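Local coordinates for protein nicastrin (Dictyostelium purpureum, PDB 4R12) that probably serves as an essential subunit of gamma-secretase, the complex that cleaves Notch receptors and other membrane proteins within the membrane, at residues A[232-243]-A[417-427]; A[319-330]-A[395-403]. All blocks are in the same frame, centred on the assembly; numbering follows the deposited sequence.

Contact 1: A[232-243]-A[417-427]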
loop_
_atom_site.group_PDB
_atom_site.type_symbol
_atom_site.label_atom_id
_atom_site.label_comp_id
_atom_site.label_asym_id
_atom_site.label_seq_id
_atom_site.Cartn_x
_atom_site.Cartn_y
_atom_site.Cartn_z
ATOM N N ILE A 232 -1.628 5.495 -5.234
ATOM C CA ILE A 232 -3.028 5.075 -5.144
ATOM C C ILE A 232 -3.136 3.550 -5.167
ATOM O O ILE A 232 -3.867 2.960 -4.358
ATOM C CB ILE A 232 -3.857 5.668 -6.297
ATOM C CG1 ILE A 232 -3.816 7.202 -6.238
ATOM C CG2 ILE A 232 -5.320 5.141 -6.285
ATOM C CD1 ILE A 232 -4.615 7.866 -7.335
ATOM N N GLY A 233 -2.374 2.917 -6.071
ATOM C CA GLY A 233 -2.395 1.461 -6.236
ATOM C C GLY A 233 -3.811 0.888 -6.281
ATOM O O GLY A 233 -4.162 0.034 -5.468
ATOM N N ALA A 234 -4.616 1.367 -7.221
ATOM C CA ALA A 234 -6.023 1.000 -7.278
ATOM C C ALA A 234 -6.188 -0.528 -7.392
ATOM O O ALA A 234 -6.794 -1.149 -6.520
ATOM C CB ALA A 234 -6.715 1.714 -8.438
ATOM N N ASP A 235 -5.597 -1.149 -8.412
ATOM C CA ASP A 235 -5.720 -2.612 -8.503
ATOM C C ASP A 235 -4.752 -3.311 -7.558
ATOM O O ASP A 235 -5.070 -4.368 -7.013
ATOM C CB ASP A 235 -5.506 -3.119 -9.934
ATOM C CG ASP A 235 -6.154 -4.488 -10.158
ATOM O OD1 ASP A 235 -7.194 -4.751 -9.509
ATOM O OD2 ASP A 235 -5.620 -5.302 -10.950
ATOM N N GLN A 236 -3.567 -2.728 -7.370
ATOM C CA GLN A 236 -2.577 -3.317 -6.482
ATOM C C GLN A 236 -3.135 -3.622 -5.095
ATOM O O GLN A 236 -2.944 -4.725 -4.569
ATOM C CB GLN A 236 -1.359 -2.382 -6.344
ATOM C CG GLN A 236 -0.274 -2.940 -5.438
ATOM C CD GLN A 236 0.931 -2.015 -5.370
ATOM O OE1 GLN A 236 0.784 -0.792 -5.433
ATOM N NE2 GLN A 236 2.121 -2.593 -5.255
ATOM N N SER A 237 -3.828 -2.653 -4.505
ATOM C CA SER A 237 -4.348 -2.809 -3.145
ATOM C C SER A 237 -5.719 -2.162 -2.889
ATOM O O SER A 237 -6.588 -2.767 -2.273
ATOM C CB SER A 237 -3.364 -2.207 -2.132
ATOM O OG SER A 237 -2.077 -2.803 -2.202
ATOM N N SER A 238 -5.886 -0.908 -3.305
ATOM C CA SER A 238 -6.940 -0.097 -2.704
ATOM C C SER A 238 -8.345 -0.472 -3.194
ATOM O O SER A 238 -9.327 -0.265 -2.466
ATOM C CB SER A 238 -6.644 1.395 -2.927
ATOM O OG SER A 238 -6.661 1.737 -4.297
ATOM N N PHE A 239 -8.470 -1.052 -4.392
ATOM C CA PHE A 239 -9.785 -1.578 -4.781
ATOM C C PHE A 239 -10.224 -2.635 -3.758
ATOM O O PHE A 239 -11.347 -2.562 -3.231
ATOM C CB PHE A 239 -9.765 -2.149 -6.211
ATOM C CG PHE A 239 -11.119 -2.605 -6.735
ATOM C CD1 PHE A 239 -11.677 -3.817 -6.335
ATOM C CD2 PHE A 239 -11.793 -1.855 -7.692
ATOM C CE1 PHE A 239 -12.900 -4.246 -6.845
ATOM C CE2 PHE A 239 -13.011 -2.292 -8.209
ATOM C CZ PHE A 239 -13.565 -3.481 -7.785
ATOM N N ALA A 240 -9.345 -3.599 -3.461
ATOM C CA ALA A 240 -9.626 -4.605 -2.440
ATOM C C ALA A 240 -9.845 -4.001 -1.047
ATOM O O ALA A 240 -10.718 -4.449 -0.299
ATOM C CB ALA A 240 -8.489 -5.667 -2.385
ATOM N N THR A 241 -9.067 -2.981 -0.696
ATOM C CA THR A 241 -9.283 -2.320 0.592
ATOM C C THR A 241 -10.705 -1.750 0.704
ATOM O O THR A 241 -11.383 -1.939 1.718
ATOM C CB THR A 241 -8.256 -1.202 0.818
ATOM O OG1 THR A 241 -6.937 -1.761 0.734
ATOM C CG2 THR A 241 -8.462 -0.557 2.192
ATOM N N VAL A 242 -11.160 -1.066 -0.343
ATOM C CA VAL A 242 -12.533 -0.555 -0.384
ATOM C C VAL A 242 -13.544 -1.690 -0.287
ATOM O O VAL A 242 -14.565 -1.609 0.436
ATOM C CB VAL A 242 -12.780 0.238 -1.687
ATOM C CG1 VAL A 242 -14.256 0.570 -1.850
ATOM C CG2 VAL A 242 -11.951 1.514 -1.686
ATOM N N THR A 243 -13.262 -2.746 -1.040
ATOM C CA THR A 243 -14.115 -3.931 -1.063
ATOM C C THR A 243 -14.298 -4.505 0.329
ATOM O O THR A 243 -15.430 -4.671 0.799
ATOM C CB THR A 243 -13.522 -5.026 -1.981
ATOM O OG1 THR A 243 -13.457 -4.547 -3.331
ATOM C CG2 THR A 243 -14.398 -6.290 -1.935
ATOM N N ASP A 417 -1.828 3.403 -11.800
ATOM C CA ASP A 417 -2.728 2.428 -11.206
ATOM C C ASP A 417 -3.766 3.198 -10.392
ATOM O O ASP A 417 -3.716 3.238 -9.157
ATOM C CB ASP A 417 -1.957 1.428 -10.337
ATOM C CG ASP A 417 -2.838 0.314 -9.796
ATOM O OD1 ASP A 417 -4.022 0.214 -10.201
ATOM O OD2 ASP A 417 -2.337 -0.475 -8.951
ATOM N N ASP A 418 -4.702 3.812 -11.107
ATOM C CA ASP A 418 -5.633 4.763 -10.505
ATOM C C ASP A 418 -7.092 4.362 -10.788
ATOM O O ASP A 418 -7.355 3.223 -11.202
ATOM C CB ASP A 418 -5.336 6.187 -11.017
ATOM C CG ASP A 418 -5.451 6.310 -12.536
ATOM O OD1 ASP A 418 -6.047 5.422 -13.191
ATOM O OD2 ASP A 418 -4.934 7.309 -13.082
ATOM N N ASN A 419 -8.035 5.290 -10.601
ATOM C CA ASN A 419 -9.449 4.914 -10.701
ATOM C C ASN A 419 -9.824 4.446 -12.096
ATOM O O ASN A 419 -10.767 3.663 -12.248
ATOM C CB ASN A 419 -10.402 6.057 -10.234
ATOM C CG ASN A 419 -10.321 7.336 -11.081
ATOM O OD1 ASN A 419 -9.705 7.386 -12.142
ATOM N ND2 ASN A 419 -10.975 8.386 -10.595
ATOM N N GLU A 420 -9.071 4.891 -13.101
ATOM C CA GLU A 420 -9.322 4.465 -14.476
ATOM C C GLU A 420 -8.680 3.119 -14.807
ATOM O O GLU A 420 -8.879 2.574 -15.895
ATOM C CB GLU A 420 -8.840 5.539 -15.448
ATOM C CG GLU A 420 -9.713 6.781 -15.377
ATOM C CD GLU A 420 -9.352 7.819 -16.408
ATOM O OE1 GLU A 420 -8.314 7.661 -17.084
ATOM O OE2 GLU A 420 -10.117 8.797 -16.539
ATOM N N ASN A 421 -7.930 2.573 -13.861
ATOM C CA ASN A 421 -7.277 1.291 -14.063
ATOM C C ASN A 421 -8.089 0.135 -13.478
ATOM O O ASN A 421 -7.686 -1.011 -13.583
ATOM C CB ASN A 421 -5.867 1.306 -13.442
ATOM C CG ASN A 421 -5.011 0.105 -13.867
ATOM O OD1 ASN A 421 -4.955 -0.243 -15.043
ATOM N ND2 ASN A 421 -4.338 -0.521 -12.904
ATOM N N VAL A 422 -9.221 0.430 -12.838
ATOM C CA VAL A 422 -10.017 -0.633 -12.224
ATOM C C VAL A 422 -11.467 -0.550 -12.682
ATOM O O VAL A 422 -11.881 0.466 -13.232
ATOM C CB VAL A 422 -9.973 -0.583 -10.684
ATOM C CG1 VAL A 422 -8.624 -1.111 -10.159
ATOM C CG2 VAL A 422 -10.233 0.850 -10.187
ATOM N N LEU A 423 -12.223 -1.627 -12.464
ATOM C CA LEU A 423 -13.603 -1.713 -12.930
ATOM C C LEU A 423 -14.604 -1.430 -11.812
ATOM O O LEU A 423 -15.132 -2.358 -11.179
ATOM C CB LEU A 423 -13.876 -3.101 -13.534
ATOM C CG LEU A 423 -13.133 -3.438 -14.832
ATOM C CD1 LEU A 423 -13.442 -4.884 -15.285
ATOM C CD2 LEU A 423 -13.494 -2.448 -15.926
ATOM N N GLY A 424 -14.887 -0.150 -11.586
ATOM C CA GLY A 424 -15.890 0.233 -10.610
ATOM C C GLY A 424 -17.213 -0.508 -10.785
ATOM O O GLY A 424 -17.917 -0.786 -9.811
ATOM N N SER A 425 -17.561 -0.841 -12.023
ATOM C CA SER A 425 -18.816 -1.531 -12.283
ATOM C C SER A 425 -18.892 -2.944 -11.676
ATOM O O SER A 425 -19.984 -3.518 -11.578
ATOM C CB SER A 425 -19.067 -1.608 -13.794
ATOM O OG SER A 425 -18.081 -2.405 -14.429
ATOM N N THR A 426 -17.756 -3.507 -11.268
ATOM C CA THR A 426 -17.770 -4.840 -10.644
ATOM C C THR A 426 -17.827 -4.789 -9.117
ATOM O O THR A 426 -18.024 -5.819 -8.474
ATOM C CB THR A 426 -16.519 -5.696 -11.029
ATOM O OG1 THR A 426 -15.324 -5.057 -10.555
ATOM C CG2 THR A 426 -16.423 -5.918 -12.542
ATOM N N LEU A 427 -17.653 -3.606 -8.531
ATOM C CA LEU A 427 -17.491 -3.511 -7.084
ATOM C C LEU A 427 -18.711 -4.009 -6.284
ATOM O O LEU A 427 -18.555 -4.780 -5.335
ATOM C CB LEU A 427 -17.156 -2.060 -6.689
ATOM C CG LEU A 427 -16.923 -1.778 -5.215
ATOM C CD1 LEU A 427 -15.843 -2.679 -4.649
ATOM C CD2 LEU A 427 -16.515 -0.295 -5.071
HETATM O O HOH W 1 0.283 0.001 -8.070
#
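The N-terminal end of helix 234-252 is gripped by D417, which offers three oxygens to its first three amides. The backbone N of A234 donates to D417 O at 2.8 Å, D235 N to D417 OD1 at 2.7 Å, and Q236 N to D417 OD2 at 3.0 Å. With CG anti to the backbone N (chi1 -175°), D417 turns its carboxylate under the first turn. OD2 receives Q236 N on its syn lone pair; OD1 meets D235 N on its syn side, somewhat out of plane, while N421 ND2 comes from above the plane at 2.8 Å. Aspartate suits the place because its charge would probably be favoured by the helix dipole. G233, the N-cap, has positive phi (46°), and a CB there would collide with Q236 OE1.

This helix belongs to the large lobe, whose family lies in the zinc exopeptidase clan, and F239 and V242 turn from it toward the loop leading into helix 427-441. V422 lays CG1 against the D235 backbone, and its CB meets F239 CD2 at 3.7 Å. The F239 ring presents CE2 to L423 O, which lies 3.7 Å away at the ring edge. Beyond it, L427 sets CD1 3.3 Å from T243 OG1, a hydroxyl that bonds to F239 O, and CD2 against V242 CG1. At the other end, D418 CB touches I232 CD1, and D418 OD2 forms a salt bridge with K101 NZ.

Contact 2: A[319-330]-A[395-403]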
loop_
_atom_site.group_PDB
_atom_site.type_symbol
_atom_site.label_atom_id
_atom_site.label_comp_id
_atom_site.label_asym_id
_atom_site.label_seq_id
_atom_site.Cartn_x
_atom_site.Cartn_y
_atom_site.Cartn_z
ATOM N N ILE A 319 -7.015 -20.616 13.802
ATOM C CA ILE A 319 -7.279 -20.119 12.448
ATOM C C ILE A 319 -7.488 -21.322 11.520
ATOM O O ILE A 319 -6.596 -22.157 11.335
ATOM C CB ILE A 319 -6.140 -19.211 11.940
ATOM C CG1 ILE A 319 -5.958 -18.022 12.886
ATOM C CG2 ILE A 319 -6.430 -18.706 10.533
ATOM C CD1 ILE A 319 -4.672 -17.239 12.651
ATOM N N SER A 320 -8.685 -21.425 10.960
ATOM C CA SER A 320 -9.096 -22.654 10.285
ATOM C C SER A 320 -9.374 -22.442 8.798
ATOM O O SER A 320 -9.617 -23.408 8.074
ATOM C CB SER A 320 -10.338 -23.233 10.963
ATOM O OG SER A 320 -11.461 -22.391 10.743
ATOM N N THR A 321 -9.339 -21.184 8.362
ATOM C CA THR A 321 -9.563 -20.818 6.965
ATOM C C THR A 321 -8.972 -19.445 6.703
ATOM O O THR A 321 -9.186 -18.531 7.480
ATOM C CB THR A 321 -11.063 -20.770 6.600
ATOM O OG1 THR A 321 -11.649 -22.070 6.753
ATOM C CG2 THR A 321 -11.247 -20.303 5.164
ATOM N N ILE A 322 -8.226 -19.295 5.615
ATOM C CA ILE A 322 -7.712 -17.980 5.259
ATOM C C ILE A 322 -8.213 -17.577 3.883
ATOM O O ILE A 322 -8.021 -18.305 2.910
ATOM C CB ILE A 322 -6.168 -17.950 5.272
ATOM C CG1 ILE A 322 -5.649 -18.180 6.695
ATOM C CG2 ILE A 322 -5.666 -16.623 4.721
ATOM C CD1 ILE A 322 -4.129 -18.288 6.786
ATOM N N ILE A 323 -8.866 -16.424 3.811
ATOM C CA ILE A 323 -9.260 -15.826 2.548
ATOM C C ILE A 323 -8.463 -14.524 2.335
ATOM O O ILE A 323 -8.484 -13.637 3.191
ATOM C CB ILE A 323 -10.777 -15.508 2.522
ATOM C CG1 ILE A 323 -11.592 -16.714 3.006
ATOM C CG2 ILE A 323 -11.223 -15.067 1.134
ATOM C CD1 ILE A 323 -11.530 -17.896 2.062
ATOM N N GLU A 324 -7.774 -14.409 1.204
ATOM C CA GLU A 324 -7.029 -13.197 0.899
ATOM C C GLU A 324 -7.523 -12.551 -0.386
ATOM O O GLU A 324 -7.740 -13.225 -1.392
ATOM C CB GLU A 324 -5.525 -13.477 0.773
ATOM C CG GLU A 324 -4.699 -12.208 0.449
ATOM C CD GLU A 324 -3.209 -12.478 0.378
ATOM O OE1 GLU A 324 -2.805 -13.640 0.634
ATOM O OE2 GLU A 324 -2.439 -11.534 0.049
ATOM N N LEU A 325 -7.702 -11.236 -0.337
ATOM C CA LEU A 325 -7.980 -10.457 -1.531
ATOM C C LEU A 325 -6.661 -9.898 -2.063
ATOM O O LEU A 325 -5.931 -9.258 -1.329
ATOM C CB LEU A 325 -8.956 -9.323 -1.213
ATOM C CG LEU A 325 -10.224 -9.773 -0.491
ATOM C CD1 LEU A 325 -11.152 -8.581 -0.356
ATOM C CD2 LEU A 325 -10.905 -10.922 -1.245
ATOM N N ASN A 326 -6.341 -10.148 -3.330
ATOM C CA ASN A 326 -5.059 -9.678 -3.833
ATOM C C ASN A 326 -5.110 -9.353 -5.318
ATOM O O ASN A 326 -4.857 -10.221 -6.172
ATOM C CB ASN A 326 -3.974 -10.716 -3.548
ATOM C CG ASN A 326 -2.578 -10.105 -3.593
ATOM O OD1 ASN A 326 -2.184 -9.535 -4.609
ATOM N ND2 ASN A 326 -1.850 -10.175 -2.477
ATOM N N GLN A 327 -5.429 -8.082 -5.585
ATOM C CA GLN A 327 -5.733 -7.509 -6.911
ATOM C C GLN A 327 -7.028 -8.079 -7.498
ATOM O O GLN A 327 -7.019 -9.103 -8.197
ATOM C CB GLN A 327 -4.553 -7.706 -7.878
ATOM C CG GLN A 327 -3.224 -7.181 -7.324
ATOM C CD GLN A 327 -2.184 -6.943 -8.417
ATOM O OE1 GLN A 327 -2.060 -5.834 -8.946
ATOM N NE2 GLN A 327 -1.457 -7.993 -8.781
ATOM N N ILE A 328 -8.148 -7.414 -7.216
ATOM C CA ILE A 328 -9.458 -7.943 -7.628
ATOM C C ILE A 328 -10.304 -6.925 -8.394
ATOM O O ILE A 328 -11.504 -7.145 -8.627
ATOM C CB ILE A 328 -10.258 -8.463 -6.406
ATOM C CG1 ILE A 328 -10.539 -7.340 -5.397
ATOM C CG2 ILE A 328 -9.525 -9.638 -5.737
ATOM C CD1 ILE A 328 -11.524 -7.764 -4.284
ATOM N N GLY A 329 -9.665 -5.832 -8.826
ATOM C CA GLY A 329 -10.367 -4.722 -9.452
ATOM C C GLY A 329 -10.298 -4.695 -10.971
ATOM O O GLY A 329 -10.870 -3.810 -11.631
ATOM N N ARG A 330 -9.595 -5.663 -11.543
ATOM C CA ARG A 330 -9.583 -5.795 -12.993
ATOM C C ARG A 330 -9.977 -7.174 -13.444
ATOM O O ARG A 330 -9.284 -7.769 -14.266
ATOM C CB ARG A 330 -8.209 -5.475 -13.563
ATOM C CG ARG A 330 -7.977 -4.025 -13.780
ATOM C CD ARG A 330 -6.615 -3.782 -14.416
ATOM N NE ARG A 330 -6.606 -3.988 -15.855
ATOM C CZ ARG A 330 -6.938 -3.069 -16.757
ATOM N NH1 ARG A 330 -7.354 -1.868 -16.372
ATOM N NH2 ARG A 330 -6.862 -3.359 -18.052
ATOM N N ILE A 395 -4.641 -25.950 6.808
ATOM C CA ILE A 395 -5.909 -25.251 6.641
ATOM C C ILE A 395 -6.098 -24.723 5.222
ATOM O O ILE A 395 -5.125 -24.458 4.523
ATOM C CB ILE A 395 -6.025 -24.076 7.628
ATOM C CG1 ILE A 395 -4.881 -23.088 7.413
ATOM C CG2 ILE A 395 -6.012 -24.582 9.068
ATOM C CD1 ILE A 395 -5.094 -21.783 8.117
ATOM N N PRO A 396 -7.360 -24.575 4.789
ATOM C CA PRO A 396 -7.599 -24.077 3.433
ATOM C C PRO A 396 -7.241 -22.594 3.285
ATOM O O PRO A 396 -7.637 -21.757 4.103
ATOM C CB PRO A 396 -9.098 -24.314 3.234
ATOM C CG PRO A 396 -9.662 -24.328 4.617
ATOM C CD PRO A 396 -8.612 -24.952 5.471
ATOM N N VAL A 397 -6.480 -22.298 2.240
ATOM C CA VAL A 397 -6.084 -20.942 1.916
ATOM C C VAL A 397 -6.554 -20.627 0.506
ATOM O O VAL A 397 -6.289 -21.386 -0.426
ATOM C CB VAL A 397 -4.564 -20.760 2.016
ATOM C CG1 VAL A 397 -4.159 -19.375 1.521
ATOM C CG2 VAL A 397 -4.080 -20.993 3.452
ATOM N N VAL A 398 -7.291 -19.533 0.365
ATOM C CA VAL A 398 -7.792 -19.107 -0.929
ATOM C C VAL A 398 -7.365 -17.677 -1.177
ATOM O O VAL A 398 -7.780 -16.762 -0.459
ATOM C CB VAL A 398 -9.321 -19.198 -1.022
ATOM C CG1 VAL A 398 -9.783 -18.752 -2.405
ATOM C CG2 VAL A 398 -9.808 -20.633 -0.715
ATOM N N VAL A 399 -6.514 -17.499 -2.177
ATOM C CA VAL A 399 -6.117 -16.173 -2.610
ATOM C C VAL A 399 -6.949 -15.818 -3.841
ATOM O O VAL A 399 -6.908 -16.511 -4.851
ATOM C CB VAL A 399 -4.609 -16.107 -2.922
ATOM C CG1 VAL A 399 -4.198 -14.701 -3.317
ATOM C CG2 VAL A 399 -3.800 -16.582 -1.710
ATOM N N ILE A 400 -7.723 -14.747 -3.738
ATOM C CA ILE A 400 -8.574 -14.311 -4.835
ATOM C C ILE A 400 -7.909 -13.171 -5.614
ATOM O O ILE A 400 -7.588 -12.144 -5.033
ATOM C CB ILE A 400 -9.955 -13.838 -4.311
ATOM C CG1 ILE A 400 -10.606 -14.926 -3.443
ATOM C CG2 ILE A 400 -10.849 -13.422 -5.466
ATOM C CD1 ILE A 400 -12.023 -14.554 -2.927
ATOM N N THR A 401 -7.709 -13.358 -6.919
ATOM C CA THR A 401 -7.069 -12.347 -7.761
ATOM C C THR A 401 -7.820 -12.174 -9.068
ATOM O O THR A 401 -8.767 -12.913 -9.354
ATOM C CB THR A 401 -5.588 -12.719 -8.121
ATOM O OG1 THR A 401 -5.580 -13.629 -9.231
ATOM C CG2 THR A 401 -4.858 -13.355 -6.942
ATOM N N ASP A 402 -7.370 -11.220 -9.878
ATOM C CA ASP A 402 -7.971 -10.981 -11.187
ATOM C C ASP A 402 -7.114 -11.523 -12.330
ATOM O O ASP A 402 -7.258 -11.092 -13.483
ATOM C CB ASP A 402 -8.244 -9.490 -11.405
ATOM C CG ASP A 402 -7.015 -8.631 -11.225
ATOM O OD1 ASP A 402 -5.880 -9.176 -11.239
ATOM O OD2 ASP A 402 -7.196 -7.402 -11.051
ATOM N N HIS A 403 -6.232 -12.469 -12.021
ATOM C CA HIS A 403 -5.368 -13.038 -13.050
ATOM C C HIS A 403 -5.092 -14.519 -12.811
ATOM O O HIS A 403 -4.991 -14.980 -11.667
ATOM C CB HIS A 403 -4.035 -12.279 -13.100
ATOM C CG HIS A 403 -3.312 -12.270 -11.785
ATOM N ND1 HIS A 403 -2.270 -13.130 -11.496
ATOM C CD2 HIS A 403 -3.515 -11.540 -10.664
ATOM C CE1 HIS A 403 -1.852 -12.912 -10.262
ATOM N NE2 HIS A 403 -2.593 -11.955 -9.733
HETATM O O HOH W 2 -2.168 -10.615 -7.392
#
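I322, E324, V397 and V399 point to one face of a parallel strand pair, and I323, L325, V398 and I400 to the other. Strands 319-325 and 397-401 run at 14° to each other, joined by a ladder in which I322 N donates to P396 O at 2.9 Å, and I400 N to E324 O. On the face of I323 and V398, L325 and I400 lie side by side, and I400 CD1 sits 4.2 Å from both L325 CD2 and I323 CG2; branched aliphatic chains suit such a buried sheet. I395, its CG1 between backbone N and carbonyl carbon (chi1 59°), brings CD1 to I322 CD1 at 3.9 Å. E324 lies alongside V399, its buried carboxylate satisfied by S384, S385 and N326 ND2, which reaches OE2 from above the carboxylate plane.

Past the strands, D402 OD2 takes R330 N at 3.0 Å on its anti lone pair. With an alanine here, the R330 amide would probably lose its acceptor and a gap open beside Q327 O. A water lies 2.7 Å from H403 NE2, in the plane of that ring; it accepts from Q327 NE2 and donates to N326 O. H403 ND1 bonds to Y405 O and Q327 OE1 to N409 ND2.

Strand 214-220 pairs with strand 319-325, and antiparallel strand 339-347 with strand 397-401; helix 385-389 packs on I322, V397 and V399, while helix 234-252 meets L325 and I328.

Overall arrangement
Both contacts lie in the large lobe, their centres about 16 Å apart. Along the chain the order is 232-243, 319-330, 395-403, 417-427, so contact 2 is nested inside contact 1. The parallel strands of contact 2 lie in the sheet on which helix 234-252 packs, and contact 1 binds the start of that helix to the segment leading from strand 397-401 to helix 427-441. The two meet directly: L423 N probably bonds to G329 O at 2.7 Å, and D235 OD2 stands 2.6 Å from D402 OD2, a spacing that suggests the two carboxylates share a proton. The strands' C-terminal ends and the helix start thus meet in a largely buried region.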